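Local coordinates for metallo-beta-lactamase domain-containing protein 1 (Thermotoga maritima, PDB 1ZTC), which belongs to the metallo-beta-lactamase superfamily, binds two nickel ions and probably acts as a metal-dependent endoribonuclease, at residues L78-H83 with L157-D162; F147-H152 with G173-N178. All blocks are in the same frame, centred on the assembly; numbering follows the deposited sequence.

How the interactions relate
Interactions 1 and 2 lie with their centres about 9 Å apart and build neighbouring parts of one dinuclear metal site at the ends of the two sheets of the metallo-beta-lactamase fold. Their segments alternate along the chain: 78-83, 147-152, 157-162, then 173-178. Strands 144-148 and 157-163 are antiparallel neighbours in the five-stranded sheet, whereas L78 ends strand 76-78 of the six-stranded one. Interaction 1 therefore joins the two sheets, and interaction 2 joins two loops that leave the second. The S158 and T149 hydroxyls, probably hydrogen-bonded, link the contacts, and one nickel ion draws ligands from both. Residues distant in sequence are thereby gathered around a single metal centre.

Interaction 1 (L78-H83 with L157-D162); sequences LFTHVH and LSFLLD. With NI (nickel (II) ion), chain F.
F159 holds CG anti to its carbonyl carbon (chi1 -55°), and its ring meets L78 at CE1 and T80 at CE2; T80 holds CG2 anti to its own carbonyl carbon and OG1 between N and C (chi1 59°). The contact is the sheet-to-sheet core of the metallo-beta-lactamase sandwich, just where strand 76-78 gives way to H81-V82-H83, the start of the superfamily's HxHxDH signature. T80 CG2 reaches the rim of the F159 ring at CE2, 3.8 Å away, and F79 O lies near the ring plane beside CZ. L78 comes in obliquely, its CD2 3.8 Å from F159 CE1, with I47 and I49 of the adjoining strand extending the apolar layer. L157 packs alongside, CD1 against F79 O. The backbones are joined by a single hydrogen bond, from L157 N to a lone pair of T80 O at 2.7 Å. On the other branch of T80, OG1 is hydrogen-bonded to D50 OD2 and accepts the N-H of H81 ND1 at 2.9 Å, close to the imidazole plane. That second-shell bond helps set the rotation of the H81 ring, together with the metal bond: H81 NE2 binds nickel at 2.1 Å, beside H83 ND1.

Interaction 2 (F147-H152 with G173-N178); sequences FHTPWH and GDITPN. With NI (nickel (II) ion), chain F; NI (nickel (II) ion), chain E.
D174 OD2 is gripped by two metals at once, bound to the chain F nickel at 2.3 Å and to the chain E nickel at 2.2 Å. H152 NE2 joins it on the first ion, 2.3 Å from the metal. The two ligand atoms come close without a hydrogen bond between them, since both are committed to nickel. H152 CG stands anti to its backbone N (chi1 176°), and the imidazole lies with one face over the D174 methylene: D174 CB is 3.4 Å from the ring centroid, a CH-pi contact almost on the ring normal. Ring and carboxylate planes are turned 70° apart. This is the bridging aspartate of a dinuclear metallo-beta-lactamase site; H81 and H83 complete the protein ligands of the chain F ion, while H86 and H211 bind the other, whose site also includes D85. Water 1 bridges the same two ions. Behind the site, I175 packs against the 147-152 segment, its CG2 3.4 Å from T149 O and 3.6 Å from W151 O. W151 runs side by side with I175, CE3 meeting the same methyl, whereas T149 crosses I175 at about a right angle. T149 OG1 is hydrogen-bonded to H156 ND1, and H156 NE2 in turn to D174 N.

Interaction 1 (L78-H83 with L157-D162)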
loop_
_atom_site.group_PDB
_atom_site.type_symbol
_atom_site.label_atom_id
_atom_site.label_comp_id
_atom_site.label_asym_id
_atom_site.label_seq_id
_atom_site.Cartn_x
_atom_site.Cartn_y
_atom_site.Cartn_z
ATOM N N LEU A 78 -23.246 9.353 9.406
ATOM C CA LEU A 78 -22.607 10.400 10.200
ATOM C C LEU A 78 -21.110 10.461 9.895
ATOM O O LEU A 78 -20.465 9.431 9.642
ATOM C CB LEU A 78 -22.843 10.168 11.692
ATOM C CG LEU A 78 -24.309 10.079 12.123
ATOM C CD1 LEU A 78 -24.843 8.666 12.009
ATOM C CD2 LEU A 78 -24.460 10.550 13.544
ATOM N N PHE A 79 -20.576 11.676 9.914
ATOM C CA PHE A 79 -19.166 11.909 9.657
ATOM C C PHE A 79 -18.459 12.462 10.876
ATOM O O PHE A 79 -18.872 13.467 11.446
ATOM C CB PHE A 79 -18.963 12.924 8.525
ATOM C CG PHE A 79 -19.670 12.584 7.237
ATOM C CD1 PHE A 79 -19.447 11.366 6.601
ATOM C CD2 PHE A 79 -20.500 13.518 6.624
ATOM C CE1 PHE A 79 -20.073 11.058 5.402
ATOM C CE2 PHE A 79 -21.133 13.219 5.437
ATOM C CZ PHE A 79 -20.906 11.979 4.811
ATOM N N THR A 80 -17.353 11.835 11.254
ATOM C CA THR A 80 -16.455 12.456 12.209
ATOM C C THR A 80 -15.960 13.773 11.643
ATOM O O THR A 80 -15.966 14.787 12.321
ATOM C CB THR A 80 -15.283 11.549 12.583
ATOM O OG1 THR A 80 -14.527 11.199 11.422
ATOM C CG2 THR A 80 -15.810 10.307 13.280
ATOM N N HIS A 81 -15.570 13.765 10.372
ATOM C CA HIS A 81 -15.169 14.981 9.726
ATOM C C HIS A 81 -15.089 14.828 8.215
ATOM O O HIS A 81 -15.141 13.719 7.692
ATOM C CB HIS A 81 -13.828 15.443 10.284
ATOM C CG HIS A 81 -12.685 14.533 9.983
ATOM N ND1 HIS A 81 -12.667 13.205 10.350
ATOM C CD2 HIS A 81 -11.493 14.782 9.399
ATOM C CE1 HIS A 81 -11.511 12.680 10.009
ATOM N NE2 HIS A 81 -10.789 13.612 9.421
ATOM N N VAL A 82 -14.888 15.950 7.532
ATOM C CA VAL A 82 -14.946 16.001 6.090
ATOM C C VAL A 82 -13.553 15.863 5.503
ATOM O O VAL A 82 -12.948 16.832 5.089
ATOM C CB VAL A 82 -15.649 17.297 5.654
ATOM C CG1 VAL A 82 -15.702 17.372 4.101
ATOM C CG2 VAL A 82 -17.015 17.309 6.256
ATOM N N HIS A 83 -13.027 14.638 5.559
ATOM C CA HIS A 83 -11.806 14.261 4.896
ATOM C C HIS A 83 -12.182 13.095 4.023
ATOM O O HIS A 83 -12.932 12.185 4.445
ATOM C CB HIS A 83 -10.648 13.902 5.856
ATOM C CG HIS A 83 -9.951 15.101 6.440
ATOM N ND1 HIS A 83 -8.969 15.004 7.409
ATOM C CD2 HIS A 83 -10.137 16.433 6.236
ATOM C CE1 HIS A 83 -8.573 16.219 7.762
ATOM N NE2 HIS A 83 -9.265 17.102 7.064
ATOM N N LEU A 157 -15.940 15.657 14.912
ATOM C CA LEU A 157 -16.835 15.070 15.901
ATOM C C LEU A 157 -16.370 13.693 16.319
ATOM O O LEU A 157 -15.810 12.930 15.509
ATOM C CB LEU A 157 -18.238 14.896 15.310
ATOM C CG LEU A 157 -18.990 16.145 14.843
ATOM C CD1 LEU A 157 -20.251 15.701 14.110
ATOM C CD2 LEU A 157 -19.315 17.096 15.974
ATOM N N SER A 158 -16.650 13.372 17.587
ATOM C CA SER A 158 -16.523 12.022 18.118
ATOM C C SER A 158 -17.921 11.583 18.593
ATOM O O SER A 158 -18.772 12.418 18.949
ATOM C CB SER A 158 -15.469 11.955 19.244
ATOM O OG SER A 158 -14.201 12.470 18.824
ATOM N N PHE A 159 -18.151 10.273 18.566
ATOM C CA PHE A 159 -19.451 9.697 18.885
ATOM C C PHE A 159 -19.344 8.592 19.948
ATOM O O PHE A 159 -18.570 7.649 19.810
ATOM C CB PHE A 159 -20.095 9.096 17.647
ATOM C CG PHE A 159 -20.233 10.040 16.508
ATOM C CD1 PHE A 159 -21.271 10.969 16.478
ATOM C CD2 PHE A 159 -19.317 10.023 15.465
ATOM C CE1 PHE A 159 -21.402 11.864 15.421
ATOM C CE2 PHE A 159 -19.437 10.908 14.411
ATOM C CZ PHE A 159 -20.479 11.837 14.378
ATOM N N LEU A 160 -20.143 8.726 20.996
ATOM C CA LEU A 160 -20.215 7.739 22.053
ATOM C C LEU A 160 -21.499 6.948 21.885
ATOM O O LEU A 160 -22.604 7.529 21.843
ATOM C CB LEU A 160 -20.187 8.443 23.412
ATOM C CG LEU A 160 -20.133 7.555 24.666
ATOM C CD1 LEU A 160 -18.775 6.838 24.781
ATOM C CD2 LEU A 160 -20.380 8.401 25.894
ATOM N N LEU A 161 -21.360 5.630 21.819
ATOM C CA LEU A 161 -22.448 4.743 21.458
ATOM C C LEU A 161 -22.775 3.830 22.648
ATOM O O LEU A 161 -21.875 3.245 23.239
ATOM C CB LEU A 161 -22.036 3.881 20.266
ATOM C CG LEU A 161 -21.254 4.517 19.097
ATOM C CD1 LEU A 161 -20.953 3.444 18.067
ATOM C CD2 LEU A 161 -22.049 5.641 18.485
ATOM N N ASP A 162 -24.046 3.681 22.953
ATOM C CA ASP A 162 -24.460 2.663 23.917
ATOM C C ASP A 162 -25.042 1.473 23.164
ATOM O O ASP A 162 -26.170 1.503 22.682
ATOM C CB ASP A 162 -25.336 3.209 25.020
ATOM C CG ASP A 162 -24.493 4.001 26.080
ATOM O OD1 ASP A 162 -23.478 3.476 26.612
ATOM O OD2 ASP A 162 -24.838 5.165 26.337
HETATM NI NI NI F . -8.692 13.483 8.959
HETATM O O HOH W 1 -8.611 11.979 7.370
HETATM O O HOH W 2 -6.375 13.053 8.371
#

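Interaction 2 (F147-H152 with G173-N178)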
loop_
_atom_site.group_PDB
_atom_site.type_symbol
_atom_site.label_atom_id
_atom_site.label_comp_id
_atom_site.label_asym_id
_atom_site.label_seq_id
_atom_site.Cartn_x
_atom_site.Cartn_y
_atom_site.Cartn_z
ATOM N N PHE A 147 -20.055 14.633 20.251
ATOM C CA PHE A 147 -19.119 15.535 20.906
ATOM C C PHE A 147 -18.352 16.292 19.843
ATOM O O PHE A 147 -17.818 15.691 18.899
ATOM C CB PHE A 147 -18.125 14.745 21.760
ATOM C CG PHE A 147 -18.741 14.074 22.943
ATOM C CD1 PHE A 147 -19.097 14.799 24.070
ATOM C CD2 PHE A 147 -18.948 12.714 22.943
ATOM C CE1 PHE A 147 -19.667 14.160 25.172
ATOM C CE2 PHE A 147 -19.519 12.072 24.040
ATOM C CZ PHE A 147 -19.867 12.787 25.141
ATOM N N HIS A 148 -18.283 17.601 20.000
ATOM C CA HIS A 148 -17.421 18.439 19.133
ATOM C C HIS A 148 -15.995 18.337 19.633
ATOM O O HIS A 148 -15.692 18.735 20.758
ATOM C CB HIS A 148 -17.859 19.905 19.147
ATOM C CG HIS A 148 -17.220 20.739 18.065
ATOM N ND1 HIS A 148 -17.181 22.116 18.108
ATOM C CD2 HIS A 148 -16.636 20.387 16.894
ATOM C CE1 HIS A 148 -16.600 22.578 17.016
ATOM N NE2 HIS A 148 -16.246 21.547 16.264
ATOM N N THR A 149 -15.124 17.790 18.800
ATOM C CA THR A 149 -13.765 17.499 19.194
ATOM C C THR A 149 -12.808 18.078 18.146
ATOM O O THR A 149 -12.175 17.324 17.406
ATOM C CB THR A 149 -13.566 15.983 19.372
ATOM O OG1 THR A 149 -14.026 15.287 18.204
ATOM C CG2 THR A 149 -14.364 15.455 20.561
ATOM N N PRO A 150 -12.708 19.405 18.087
ATOM C CA PRO A 150 -11.996 20.073 16.974
ATOM C C PRO A 150 -10.456 20.084 17.095
ATOM O O PRO A 150 -9.837 21.105 16.966
ATOM C CB PRO A 150 -12.577 21.498 17.002
ATOM C CG PRO A 150 -12.901 21.716 18.464
ATOM C CD PRO A 150 -13.306 20.378 19.025
ATOM N N TRP A 151 -9.852 18.941 17.365
ATOM C CA TRP A 151 -8.394 18.854 17.559
ATOM C C TRP A 151 -7.852 17.995 16.436
ATOM O O TRP A 151 -7.202 16.946 16.638
ATOM C CB TRP A 151 -8.084 18.288 18.943
ATOM C CG TRP A 151 -8.939 18.994 19.970
ATOM C CD1 TRP A 151 -8.964 20.337 20.222
ATOM C CD2 TRP A 151 -9.932 18.406 20.814
ATOM N NE1 TRP A 151 -9.890 20.609 21.184
ATOM C CE2 TRP A 151 -10.502 19.445 21.566
ATOM C CE3 TRP A 151 -10.379 17.096 21.018
ATOM C CZ2 TRP A 151 -11.498 19.226 22.509
ATOM C CZ3 TRP A 151 -11.374 16.868 21.955
ATOM C CH2 TRP A 151 -11.933 17.930 22.680
ATOM N N HIS A 152 -8.159 18.449 15.236
ATOM C CA HIS A 152 -7.757 17.789 14.001
ATOM C C HIS A 152 -8.330 18.578 12.812
ATOM O O HIS A 152 -7.638 18.887 11.837
ATOM C CB HIS A 152 -8.250 16.325 13.956
ATOM C CG HIS A 152 -7.928 15.650 12.668
ATOM N ND1 HIS A 152 -6.644 15.282 12.333
ATOM C CD2 HIS A 152 -8.705 15.347 11.597
ATOM C CE1 HIS A 152 -6.647 14.747 11.123
ATOM N NE2 HIS A 152 -7.883 14.786 10.656
ATOM N N GLY A 173 -12.617 9.165 15.955
ATOM C CA GLY A 173 -12.201 9.935 14.811
ATOM C C GLY A 173 -10.713 10.229 14.917
ATOM O O GLY A 173 -9.968 9.599 15.706
ATOM N N ASP A 174 -10.284 11.186 14.106
ATOM C CA ASP A 174 -8.873 11.434 13.878
ATOM C C ASP A 174 -8.160 12.230 14.947
ATOM O O ASP A 174 -6.993 12.557 14.778
ATOM C CB ASP A 174 -8.707 12.116 12.537
ATOM C CG ASP A 174 -8.529 11.121 11.402
ATOM O OD1 ASP A 174 -8.264 9.941 11.623
ATOM O OD2 ASP A 174 -8.591 11.541 10.269
ATOM N N ILE A 175 -8.841 12.543 16.047
ATOM C CA ILE A 175 -8.130 13.086 17.190
ATOM C C ILE A 175 -7.160 12.030 17.774
ATOM O O ILE A 175 -6.192 12.394 18.419
ATOM C CB ILE A 175 -9.090 13.608 18.282
ATOM C CG1 ILE A 175 -9.970 12.474 18.799
ATOM C CG2 ILE A 175 -9.920 14.772 17.730
ATOM C CD1 ILE A 175 -10.850 12.863 19.965
ATOM N N THR A 176 -7.471 10.740 17.595
ATOM C CA THR A 176 -6.574 9.640 17.941
ATOM C C THR A 176 -6.650 8.628 16.780
ATOM O O THR A 176 -7.488 7.740 16.767
ATOM C CB THR A 176 -6.993 8.897 19.224
ATOM O OG1 THR A 176 -8.377 8.540 19.127
ATOM C CG2 THR A 176 -6.743 9.719 20.465
ATOM N N PRO A 177 -5.806 8.803 15.778
ATOM C CA PRO A 177 -5.969 8.001 14.551
ATOM C C PRO A 177 -5.713 6.507 14.715
ATOM O O PRO A 177 -6.309 5.691 13.990
ATOM C CB PRO A 177 -4.997 8.657 13.562
ATOM C CG PRO A 177 -4.120 9.477 14.342
ATOM C CD PRO A 177 -4.782 9.843 15.638
ATOM N N ASN A 178 -4.866 6.157 15.684
ATOM C CA ASN A 178 -4.482 4.794 15.895
ATOM C C ASN A 178 -4.071 4.548 17.342
ATOM O O ASN A 178 -4.085 5.449 18.160
ATOM C CB ASN A 178 -3.362 4.405 14.916
ATOM C CG ASN A 178 -2.162 5.325 15.010
ATOM O OD1 ASN A 178 -1.783 5.752 16.088
ATOM N ND2 ASN A 178 -1.582 5.653 13.871
HETATM NI NI NI F . -8.692 13.483 8.959
HETATM NI NI NI E . -8.446 9.937 8.788
HETATM O O HOH W 3 -6.190 10.678 7.759
HETATM O O HOH W 1 -8.611 11.979 7.370
HETATM O O HOH W 2 -6.375 13.053 8.371
#